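Local coordinates for BT_4661 (Bacteroides thetaiotaomicron, PDB 4AK2), which probably captures heparin and heparan sulphate at the bacterial cell surface, this chain being the ligand-binding part of a longer SusE-like protein, at residues H63-T68 with F165-A170; N244-G249 with P271-F276; Y24-R29 with Q109-H114. All coordinates share one frame; numbering follows the deposited sequence.

The three contacts lie in one glycan-binding piece, built on two beta sheets. Contact 3 pairs strands 27-30 and 105-115 in a four-stranded sheet. Contact 2 pairs strands 241-254 and 268-276 in the second. Contact 1 joins the sheets: its loop follows strand 56-63 of the first, and its other segment, 165-170, lies on strand 163-168, a neighbour of 241-254. The centres of contacts 1 and 2 are about 10 Å apart, 2 and 3 about 11 Å, 1 and 3 about 13 Å. Contacts 1 and 3 alternate along the chain; contact 2 comes last. F273 and W275 of contact 2 pack on F112 of contact 3, where the sheets meet. N64 and N67 of contact 1 belong to the glycan pocket.

Contact 1 (H63-T68 with F165-A170); sequences HNPNNT and FYYNIA. With SGN (2-deoxy-6-O-sulfo-2-(sulfoamino)-alpha-D-glucopyranose), chain B.
This contact forms part of the wall of the glycan pocket. An aromatic cluster of H63, F165 and Y167 ties the loop 63-68 to strand 163-168, and N64 and N67 of the same loop belong to the pocket. H63 drives its edge into the face of F165, a T-shaped stack with ring centres 4.4 Å apart and planes at 66°. H63 CE1 stands over the centre of the phenyl ring, 3.4 Å from F165 CD1. The imidazole gets there with CG anti to its backbone N (chi1 -164°). Its ND1 makes a polar contact. H63 ND1 and Y167 OH are hydrogen-bonded at 2.7 Å, nearly straight at 171°, and either could be the donor. Y167 OH lies at the edge of the imidazole, so the bond helps to fix the rotation of the H63 ring. P65 meets Y167 tip to tip, its CD 3.5 Å from Y167 OH. N64 lays its CB over one face of the H63 ring, which links the pocket loop to the aromatic cluster. An alanine in place of F165 would probably leave H63 CE1 without the ring face it stands on and open a gap beside the pocket loop.

The loop is also held from within. N64 follows a cis peptide bond, and its OD1 accepts from N66 N at 3.0 Å, an Asx turn. N64 O takes two backbone donors, N67 N and T68 N. T68 OG1 donates to N67 OD1 at 3.0 Å, which holds the amide of N67 from its oxygen side. The sugar SGN, also held by K85, takes a weak bond from the nitrogen of that amide, N67 ND2 to O2S of the N-sulphate at 3.0 Å.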
loop_
_atom_site.group_PDB
_atom_site.type_symbol
_atom_site.label_atom_id
_atom_site.label_comp_id
_atom_site.label_asym_id
_atom_site.label_seq_id
_atom_site.Cartn_x
_atom_site.Cartn_y
_atom_site.Cartn_z
ATOM N N HIS A 63 4.479 -2.461 -8.338
ATOM C CA HIS A 63 3.448 -3.478 -8.167
ATOM C C HIS A 63 2.295 -3.249 -9.118
ATOM O O HIS A 63 1.855 -2.117 -9.283
ATOM C CB HIS A 63 2.950 -3.506 -6.708
ATOM C CG HIS A 63 2.181 -4.769 -6.411
ATOM N ND1 HIS A 63 2.820 -5.970 -6.272
ATOM C CD2 HIS A 63 0.830 -5.035 -6.349
ATOM C CE1 HIS A 63 1.906 -6.950 -6.116
ATOM N NE2 HIS A 63 0.683 -6.381 -6.141
ATOM N N ASN A 64 1.778 -4.278 -9.824
ATOM C CA ASN A 64 2.141 -5.699 -9.735
ATOM C C ASN A 64 3.039 -6.031 -10.937
ATOM O O ASN A 64 2.645 -5.827 -12.104
ATOM C CB ASN A 64 0.833 -6.510 -9.817
ATOM C CG ASN A 64 1.023 -8.007 -9.642
ATOM O OD1 ASN A 64 2.067 -8.591 -9.944
ATOM N ND2 ASN A 64 -0.023 -8.648 -9.124
ATOM N N PRO A 65 4.258 -6.516 -10.669
ATOM C CA PRO A 65 5.175 -6.714 -11.774
ATOM C C PRO A 65 4.653 -7.738 -12.817
ATOM O O PRO A 65 5.081 -7.692 -13.973
ATOM C CB PRO A 65 6.468 -7.183 -11.074
ATOM C CG PRO A 65 5.983 -7.805 -9.797
ATOM C CD PRO A 65 4.805 -6.981 -9.382
ATOM N N ASN A 66 3.719 -8.613 -12.419
ATOM C CA ASN A 66 3.244 -9.712 -13.309
ATOM C C ASN A 66 2.325 -9.190 -14.412
ATOM O O ASN A 66 2.183 -9.797 -15.455
ATOM C CB ASN A 66 2.464 -10.772 -12.497
ATOM C CG ASN A 66 3.321 -11.486 -11.478
ATOM O OD1 ASN A 66 3.042 -11.433 -10.240
ATOM N ND2 ASN A 66 4.437 -11.979 -11.931
ATOM N N ASN A 67 1.714 -8.030 -14.202
ATOM C CA ASN A 67 0.665 -7.551 -15.108
ATOM C C ASN A 67 0.492 -6.041 -15.276
ATOM O O ASN A 67 -0.296 -5.630 -16.106
ATOM C CB ASN A 67 -0.692 -8.194 -14.752
ATOM C CG ASN A 67 -1.082 -7.964 -13.289
ATOM O OD1 ASN A 67 -0.913 -6.868 -12.743
ATOM N ND2 ASN A 67 -1.658 -8.986 -12.656
ATOM N N THR A 68 1.168 -5.221 -14.464
ATOM C CA THR A 68 0.955 -3.788 -14.540
ATOM C C THR A 68 2.156 -3.105 -15.150
ATOM O O THR A 68 3.291 -3.556 -14.950
ATOM C CB THR A 68 0.778 -3.225 -13.094
ATOM O OG1 THR A 68 -0.197 -4.020 -12.380
ATOM C CG2 THR A 68 0.298 -1.772 -13.126
ATOM N N PHE A 165 3.495 -9.210 -0.916
ATOM C CA PHE A 165 4.633 -8.599 -1.612
ATOM C C PHE A 165 5.125 -7.440 -0.743
ATOM O O PHE A 165 4.282 -6.697 -0.134
ATOM C CB PHE A 165 4.255 -7.964 -2.935
ATOM C CG PHE A 165 3.719 -8.938 -3.978
ATOM C CD1 PHE A 165 2.389 -9.424 -3.886
ATOM C CD2 PHE A 165 4.493 -9.316 -5.091
ATOM C CE1 PHE A 165 1.860 -10.273 -4.836
ATOM C CE2 PHE A 165 3.939 -10.162 -6.050
ATOM C CZ PHE A 165 2.640 -10.644 -5.920
ATOM N N TYR A 166 6.415 -7.189 -0.715
ATOM C CA TYR A 166 6.961 -6.055 -0.007
ATOM C C TYR A 166 7.905 -5.272 -0.870
ATOM O O TYR A 166 8.776 -5.874 -1.574
ATOM C CB TYR A 166 7.717 -6.528 1.253
ATOM C CG TYR A 166 8.285 -5.405 2.084
ATOM C CD1 TYR A 166 7.506 -4.808 3.070
ATOM C CD2 TYR A 166 9.587 -4.963 1.912
ATOM C CE1 TYR A 166 8.004 -3.783 3.844
ATOM C CE2 TYR A 166 10.116 -3.928 2.667
ATOM C CZ TYR A 166 9.285 -3.334 3.643
ATOM O OH TYR A 166 9.712 -2.317 4.485
ATOM N N TYR A 167 7.853 -3.941 -0.832
ATOM C CA TYR A 167 8.739 -3.096 -1.640
ATOM C C TYR A 167 9.455 -2.146 -0.704
ATOM O O TYR A 167 8.822 -1.272 -0.092
ATOM C CB TYR A 167 7.944 -2.312 -2.694
ATOM C CG TYR A 167 7.242 -3.280 -3.599
ATOM C CD1 TYR A 167 7.974 -3.930 -4.618
ATOM C CD2 TYR A 167 5.917 -3.627 -3.421
ATOM C CE1 TYR A 167 7.399 -4.916 -5.401
ATOM C CE2 TYR A 167 5.305 -4.603 -4.258
ATOM C CZ TYR A 167 6.067 -5.237 -5.254
ATOM O OH TYR A 167 5.500 -6.209 -6.061
ATOM N N ASN A 168 10.764 -2.319 -0.561
ATOM C CA ASN A 168 11.558 -1.378 0.219
ATOM C C ASN A 168 11.486 -0.021 -0.443
ATOM O O ASN A 168 11.533 0.099 -1.684
ATOM C CB ASN A 168 13.025 -1.835 0.232
ATOM C CG ASN A 168 13.883 -0.930 1.094
ATOM O OD1 ASN A 168 13.496 -0.557 2.185
ATOM N ND2 ASN A 168 15.028 -0.531 0.583
ATOM N N ILE A 169 11.299 1.016 0.365
ATOM C CA ILE A 169 11.233 2.392 -0.150
ATOM C C ILE A 169 12.497 3.127 0.226
ATOM O O ILE A 169 13.320 3.430 -0.653
ATOM C CB ILE A 169 9.940 3.131 0.298
ATOM C CG1 ILE A 169 8.719 2.473 -0.409
ATOM C CG2 ILE A 169 10.022 4.616 0.050
ATOM C CD1 ILE A 169 7.364 2.844 0.194
ATOM N N ALA A 170 12.708 3.340 1.524
ATOM C CA ALA A 170 13.919 4.038 1.977
ATOM C C ALA A 170 14.614 3.335 3.153
ATOM O O ALA A 170 15.361 3.940 3.911
ATOM C CB ALA A 170 13.654 5.531 2.250
HETATM C C1 SGN B . -2.901 -14.168 -10.911
HETATM C C2 SGN B . -3.976 -13.108 -11.180
HETATM C C3 SGN B . -5.214 -13.729 -11.798
HETATM C C4 SGN B . -4.805 -14.511 -13.044
HETATM C C5 SGN B . -3.675 -15.527 -12.741
HETATM C C6 SGN B . -3.087 -16.151 -13.970
HETATM N N2 SGN B . -4.359 -12.434 -9.963
HETATM O O3 SGN B . -6.075 -12.669 -12.226
HETATM O O4 SGN B . -5.875 -15.350 -13.509
HETATM O O5 SGN B . -2.567 -14.837 -12.118
HETATM O O6 SGN B . -2.674 -15.114 -14.870
HETATM S S1 SGN B . -3.503 -11.237 -9.333
HETATM O O1S SGN B . -2.380 -11.817 -8.652
HETATM O O2S SGN B . -3.136 -10.430 -10.462
HETATM O O3S SGN B . -4.438 -10.528 -8.237
HETATM S S2 SGN B . -2.326 -15.571 -16.330
HETATM O O4S SGN B . -3.457 -16.237 -17.009
HETATM O O5S SGN B . -1.182 -16.683 -16.199
HETATM O O6S SGN B . -1.852 -14.364 -16.967
#

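Contact 2 (N244-G249 with P271-F276); sequences NGAMIG and PIFIWF
The F273 ring has I248 over one face. I248 CB sits off-centre toward the rim, 3.6 Å from F273 CE1, in a CH-pi contact. I248 CG2 and CD1 also touch the ring, and A246 CB reaches F273 CD1 obliquely at 3.7 Å. I274 CG2, two residues back on the same strand, lies over one face of F276, near the rim. At the edge of F276 lie M247 CB, 3.9 Å from CE2, and G245 O. Water 1 lies in the indole plane of W275 at its edge, accepting a hydrogen bond from W275 NE1 at 2.9 Å and donating to N244 OD1.

M247 and I274 lie side by side and point the same way. The methionine chain bends at chi2 and chi3, and its CE comes 4.1 Å from I274 CG1. The two strands divide their side chains between two faces. On one, A246, I248 and F273 meet M91 or C89 of strand 89-98, and W275 packs on I169 and Q133. M247, I274 and F276 share the other, where F276 stacks on W236.

The backbones are joined by two pairs of bonds. G245 N to F276 O and F276 N to G245 O make the first. M247 N to I274 O and I274 N to M247 O, the latter 2.9 Å and almost straight at 178°, make the second. Beyond this direct pairing, water 2 bridges M247 O and I272 O, and water 3 joins G249 O to I272 N. This is an antiparallel strand pair, its axes at 157°, in the interior of a mixed beta sheet.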
loop_
_atom_site.group_PDB
_atom_site.type_symbol
_atom_site.label_atom_id
_atom_site.label_comp_id
_atom_site.label_asym_id
_atom_site.label_seq_id
_atom_site.Cartn_x
_atom_site.Cartn_y
_atom_site.Cartn_z
ATOM N N ASN A 244 10.840 0.309 6.130
ATOM C CA ASN A 244 10.584 1.575 5.486
ATOM C C ASN A 244 10.243 1.199 4.060
ATOM O O ASN A 244 11.129 0.972 3.217
ATOM C CB ASN A 244 11.772 2.537 5.582
ATOM C CG ASN A 244 11.438 3.887 5.052
ATOM O OD1 ASN A 244 11.158 4.045 3.869
ATOM N ND2 ASN A 244 11.430 4.868 5.945
ATOM N N GLY A 245 8.973 0.982 3.804
ATOM C CA GLY A 245 8.539 0.298 2.597
ATOM C C GLY A 245 7.074 -0.032 2.627
ATOM O O GLY A 245 6.361 0.376 3.564
ATOM N N ALA A 246 6.579 -0.735 1.622
ATOM C CA ALA A 246 5.151 -0.924 1.433
ATOM C C ALA A 246 4.806 -2.391 1.226
ATOM O O ALA A 246 5.464 -3.076 0.411
ATOM C CB ALA A 246 4.647 -0.104 0.256
ATOM N N MET A 247 3.782 -2.891 1.889
ATOM C CA MET A 247 3.308 -4.283 1.803
ATOM C C MET A 247 1.911 -4.359 1.281
ATOM O O MET A 247 0.993 -3.614 1.735
ATOM C CB MET A 247 3.441 -4.975 3.167
ATOM C CG MET A 247 3.072 -6.479 3.164
ATOM S SD MET A 247 1.305 -6.860 3.242
ATOM C CE MET A 247 0.987 -6.537 4.972
ATOM N N ILE A 248 1.711 -5.266 0.318
ATOM C CA ILE A 248 0.380 -5.605 -0.166
ATOM C C ILE A 248 0.142 -7.107 -0.027
ATOM O O ILE A 248 1.110 -7.882 -0.250
ATOM C CB ILE A 248 0.130 -5.061 -1.575
ATOM C CG1 ILE A 248 -1.293 -5.361 -2.041
ATOM C CG2 ILE A 248 1.153 -5.644 -2.587
ATOM C CD1 ILE A 248 -1.676 -4.643 -3.332
ATOM N N GLY A 249 -1.058 -7.522 0.336
ATOM C CA GLY A 249 -1.445 -8.965 0.363
ATOM C C GLY A 249 -2.846 -9.111 -0.096
ATOM O O GLY A 249 -3.661 -8.201 0.011
ATOM N N PRO A 271 -7.122 -4.718 -1.542
ATOM C CA PRO A 271 -7.679 -3.354 -1.488
ATOM C C PRO A 271 -6.837 -2.335 -0.719
ATOM O O PRO A 271 -7.231 -1.149 -0.654
ATOM C CB PRO A 271 -9.015 -3.618 -0.755
ATOM C CG PRO A 271 -8.649 -4.681 0.270
ATOM C CD PRO A 271 -7.753 -5.636 -0.562
ATOM N N ILE A 272 -5.754 -2.766 -0.102
ATOM C CA ILE A 272 -5.026 -1.854 0.807
ATOM C C ILE A 272 -3.517 -2.084 0.735
ATOM O O ILE A 272 -3.047 -3.222 0.747
ATOM C CB ILE A 272 -5.567 -1.974 2.260
ATOM C CG1 ILE A 272 -4.967 -0.896 3.191
ATOM C CG2 ILE A 272 -5.331 -3.351 2.859
ATOM C CD1 ILE A 272 -5.649 -0.807 4.560
ATOM N N PHE A 273 -2.789 -0.986 0.705
ATOM C CA PHE A 273 -1.351 -1.011 0.846
ATOM C C PHE A 273 -0.942 -0.518 2.218
ATOM O O PHE A 273 -1.549 0.469 2.708
ATOM C CB PHE A 273 -0.681 -0.113 -0.219
ATOM C CG PHE A 273 0.130 -0.849 -1.255
ATOM C CD1 PHE A 273 1.364 -1.396 -0.919
ATOM C CD2 PHE A 273 -0.325 -0.880 -2.552
ATOM C CE1 PHE A 273 2.123 -2.069 -1.873
ATOM C CE2 PHE A 273 0.429 -1.526 -3.540
ATOM C CZ PHE A 273 1.658 -2.098 -3.188
ATOM N N ILE A 274 -0.019 -1.168 2.893
ATOM C CA ILE A 274 0.489 -0.694 4.169
ATOM C C ILE A 274 1.868 -0.073 3.924
ATOM O O ILE A 274 2.763 -0.711 3.359
ATOM C CB ILE A 274 0.683 -1.859 5.181
ATOM C CG1 ILE A 274 -0.557 -2.747 5.299
ATOM C CG2 ILE A 274 1.156 -1.303 6.530
ATOM C CD1 ILE A 274 -1.860 -2.058 5.502
ATOM N N TRP A 275 2.057 1.191 4.295
ATOM C CA TRP A 275 3.306 1.884 4.103
ATOM C C TRP A 275 3.937 2.143 5.434
ATOM O O TRP A 275 3.382 2.967 6.233
ATOM C CB TRP A 275 3.108 3.155 3.284
ATOM C CG TRP A 275 4.331 3.990 3.036
ATOM C CD1 TRP A 275 5.648 3.741 3.385
ATOM C CD2 TRP A 275 4.337 5.283 2.375
ATOM N NE1 TRP A 275 6.467 4.791 2.967
ATOM C CE2 TRP A 275 5.721 5.743 2.364
ATOM C CE3 TRP A 275 3.346 6.096 1.825
ATOM C CZ2 TRP A 275 6.077 6.977 1.825
ATOM C CZ3 TRP A 275 3.702 7.318 1.275
ATOM C CH2 TRP A 275 5.051 7.750 1.268
ATOM N N PHE A 276 5.017 1.478 5.786
ATOM C CA PHE A 276 5.744 1.618 7.042
ATOM C C PHE A 276 6.787 2.699 6.918
ATOM O O PHE A 276 7.614 2.706 6.016
ATOM C CB PHE A 276 6.508 0.313 7.373
ATOM C CG PHE A 276 5.649 -0.919 7.368
ATOM C CD1 PHE A 276 4.995 -1.384 8.520
ATOM C CD2 PHE A 276 5.534 -1.688 6.198
ATOM C CE1 PHE A 276 4.228 -2.528 8.510
ATOM C CE2 PHE A 276 4.757 -2.830 6.188
ATOM C CZ PHE A 276 4.100 -3.262 7.331
HETATM O O HOH W 1 9.117 5.810 3.281
HETATM O O HOH W 2 -1.721 -4.952 2.460
HETATM O O HOH W 3 -4.541 -5.497 0.023
#

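Contact 3 (Y24-R29 with Q109-H114); sequences YADQFR and QPVFFH
R29 and H114 lie side by side and point the same way, each with CG anti to its backbone N. The arginine chain runs extended, then bends at chi3 (-73°), which places NE beside the imidazole. R29 NE donates to H114 ND1 at 2.9 Å, in the plane of both groups, although these stand 85° apart. The bond would probably keep the ND1 proton off. Beyond NE, R29 is bound by Y127 and T128.

F28 sets its ring edge against V111 CG1, with CD1 4.0 Å away, and its CB touches F113 CD2 obliquely at 4.0 Å. On the opposite face, A25 CB touches F112 CD1 at 4.1 Å. Q27 starts on the F112 side, CG between the backbone N and the carbonyl carbon (chi1 71°). Its end leaves the pair, and NE2 donates to A25 O at 2.9 Å from above the carbonyl plane. D26 OD2 and Q109 NE2 meet through water 5; D26 is also held by G13 and Y12, and Q109 by F10.

F112 N bonds to D26 O, F28 N to F112 O, and H114 N to F28 O. This alternation is that of a parallel strand pair, here the edge of a mixed sheet.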
loop_
_atom_site.group_PDB
_atom_site.type_symbol
_atom_site.label_atom_id
_atom_site.label_comp_id
_atom_site.label_asym_id
_atom_site.label_seq_id
_atom_site.Cartn_x
_atom_site.Cartn_y
_atom_site.Cartn_z
ATOM N N TYR A 24 -1.739 12.493 3.719
ATOM C CA TYR A 24 -2.065 11.194 3.084
ATOM C C TYR A 24 -1.002 10.860 2.059
ATOM O O TYR A 24 -0.351 11.754 1.532
ATOM C CB TYR A 24 -3.435 11.276 2.404
ATOM C CG TYR A 24 -4.531 11.534 3.427
ATOM C CD1 TYR A 24 -5.106 10.466 4.106
ATOM C CD2 TYR A 24 -4.974 12.848 3.701
ATOM C CE1 TYR A 24 -6.075 10.662 5.067
ATOM C CE2 TYR A 24 -5.976 13.067 4.674
ATOM C CZ TYR A 24 -6.521 11.969 5.342
ATOM O OH TYR A 24 -7.511 12.184 6.254
ATOM N N ALA A 25 -0.867 9.560 1.748
ATOM C CA ALA A 25 -0.053 9.184 0.592
ATOM C C ALA A 25 -0.664 9.759 -0.676
ATOM O O ALA A 25 -1.868 10.102 -0.735
ATOM C CB ALA A 25 -0.001 7.642 0.496
ATOM N N ASP A 26 0.185 9.834 -1.720
ATOM C CA ASP A 26 -0.310 10.127 -3.064
ATOM C C ASP A 26 -0.996 8.879 -3.603
ATOM O O ASP A 26 -0.344 7.810 -3.723
ATOM C CB ASP A 26 0.830 10.576 -3.975
ATOM C CG ASP A 26 1.313 11.979 -3.680
ATOM O OD1 ASP A 26 0.628 12.722 -2.933
ATOM O OD2 ASP A 26 2.384 12.346 -4.222
ATOM N N GLN A 27 -2.293 8.953 -3.844
ATOM C CA GLN A 27 -3.083 7.740 -4.102
ATOM C C GLN A 27 -4.325 8.043 -4.894
ATOM O O GLN A 27 -4.984 9.050 -4.676
ATOM C CB GLN A 27 -3.402 7.055 -2.764
ATOM C CG GLN A 27 -4.427 7.812 -1.894
ATOM C CD GLN A 27 -4.386 7.321 -0.467
ATOM O OE1 GLN A 27 -4.971 6.314 -0.124
ATOM N NE2 GLN A 27 -3.689 8.094 0.402
ATOM N N PHE A 28 -4.603 7.185 -5.891
ATOM C CA PHE A 28 -5.667 7.396 -6.853
ATOM C C PHE A 28 -6.488 6.160 -7.054
ATOM O O PHE A 28 -5.940 5.093 -7.287
ATOM C CB PHE A 28 -5.065 7.872 -8.208
ATOM C CG PHE A 28 -4.361 9.177 -8.032
ATOM C CD1 PHE A 28 -3.032 9.228 -7.625
ATOM C CD2 PHE A 28 -5.060 10.379 -8.159
ATOM C CE1 PHE A 28 -2.416 10.457 -7.346
ATOM C CE2 PHE A 28 -4.436 11.606 -7.880
ATOM C CZ PHE A 28 -3.149 11.641 -7.462
ATOM N N ARG A 29 -7.795 6.312 -6.936
ATOM C CA ARG A 29 -8.720 5.226 -7.165
ATOM C C ARG A 29 -9.311 5.348 -8.552
ATOM O O ARG A 29 -9.714 6.428 -8.996
ATOM C CB ARG A 29 -9.850 5.248 -6.102
ATOM C CG ARG A 29 -10.943 4.212 -6.394
ATOM C CD ARG A 29 -11.841 3.998 -5.183
ATOM N NE ARG A 29 -11.151 3.238 -4.145
ATOM C CZ ARG A 29 -11.115 3.535 -2.839
ATOM N NH1 ARG A 29 -11.718 4.644 -2.309
ATOM N NH2 ARG A 29 -10.453 2.707 -2.044
ATOM N N GLN A 109 9.566 9.186 -4.576
ATOM C CA GLN A 109 8.389 8.968 -3.691
ATOM C C GLN A 109 7.452 7.968 -4.355
ATOM O O GLN A 109 7.375 7.923 -5.570
ATOM C CB GLN A 109 7.588 10.258 -3.534
ATOM C CG GLN A 109 8.375 11.448 -2.962
ATOM C CD GLN A 109 7.600 12.736 -2.877
ATOM O OE1 GLN A 109 8.172 13.784 -2.517
ATOM N NE2 GLN A 109 6.309 12.664 -3.131
ATOM N N PRO A 110 6.743 7.173 -3.561
ATOM C CA PRO A 110 5.732 6.288 -4.153
ATOM C C PRO A 110 4.445 7.026 -4.553
ATOM O O PRO A 110 4.066 8.070 -3.912
ATOM C CB PRO A 110 5.430 5.309 -3.015
ATOM C CG PRO A 110 5.611 6.172 -1.773
ATOM C CD PRO A 110 6.788 7.082 -2.080
ATOM N N VAL A 111 3.736 6.508 -5.545
ATOM C CA VAL A 111 2.371 6.846 -5.872
ATOM C C VAL A 111 1.583 5.550 -5.956
ATOM O O VAL A 111 2.060 4.589 -6.608
ATOM C CB VAL A 111 2.237 7.700 -7.155
ATOM C CG1 VAL A 111 0.770 8.040 -7.451
ATOM C CG2 VAL A 111 3.110 8.940 -7.061
ATOM N N PHE A 112 0.399 5.487 -5.388
ATOM C CA PHE A 112 -0.385 4.294 -5.288
ATOM C C PHE A 112 -1.685 4.404 -6.056
ATOM O O PHE A 112 -2.245 5.505 -6.222
ATOM C CB PHE A 112 -0.689 4.011 -3.827
ATOM C CG PHE A 112 0.528 3.817 -2.964
ATOM C CD1 PHE A 112 1.130 4.914 -2.340
ATOM C CD2 PHE A 112 1.025 2.548 -2.662
ATOM C CE1 PHE A 112 2.205 4.749 -1.495
ATOM C CE2 PHE A 112 2.126 2.387 -1.832
ATOM C CZ PHE A 112 2.703 3.496 -1.189
ATOM N N PHE A 113 -2.168 3.250 -6.511
ATOM C CA PHE A 113 -3.400 3.134 -7.287
ATOM C C PHE A 113 -4.276 2.031 -6.787
ATOM O O PHE A 113 -3.774 0.997 -6.379
ATOM C CB PHE A 113 -3.082 2.897 -8.788
ATOM C CG PHE A 113 -2.375 4.040 -9.414
ATOM C CD1 PHE A 113 -0.981 4.150 -9.320
ATOM C CD2 PHE A 113 -3.083 5.021 -10.104
ATOM C CE1 PHE A 113 -0.297 5.262 -9.873
ATOM C CE2 PHE A 113 -2.423 6.137 -10.659
ATOM C CZ PHE A 113 -1.021 6.245 -10.569
ATOM N N HIS A 114 -5.589 2.255 -6.814
ATOM C CA HIS A 114 -6.558 1.197 -6.489
ATOM C C HIS A 114 -7.582 1.129 -7.562
ATOM O O HIS A 114 -8.253 2.128 -7.875
ATOM C CB HIS A 114 -7.288 1.503 -5.162
ATOM C CG HIS A 114 -8.356 0.459 -4.821
ATOM N ND1 HIS A 114 -9.644 0.766 -4.546
ATOM C CD2 HIS A 114 -8.265 -0.933 -4.770
ATOM C CE1 HIS A 114 -10.335 -0.360 -4.290
ATOM N NE2 HIS A 114 -9.504 -1.405 -4.446
HETATM O O HOH W 4 2.780 8.830 -1.555
HETATM O O HOH W 5 4.578 10.827 -4.366
#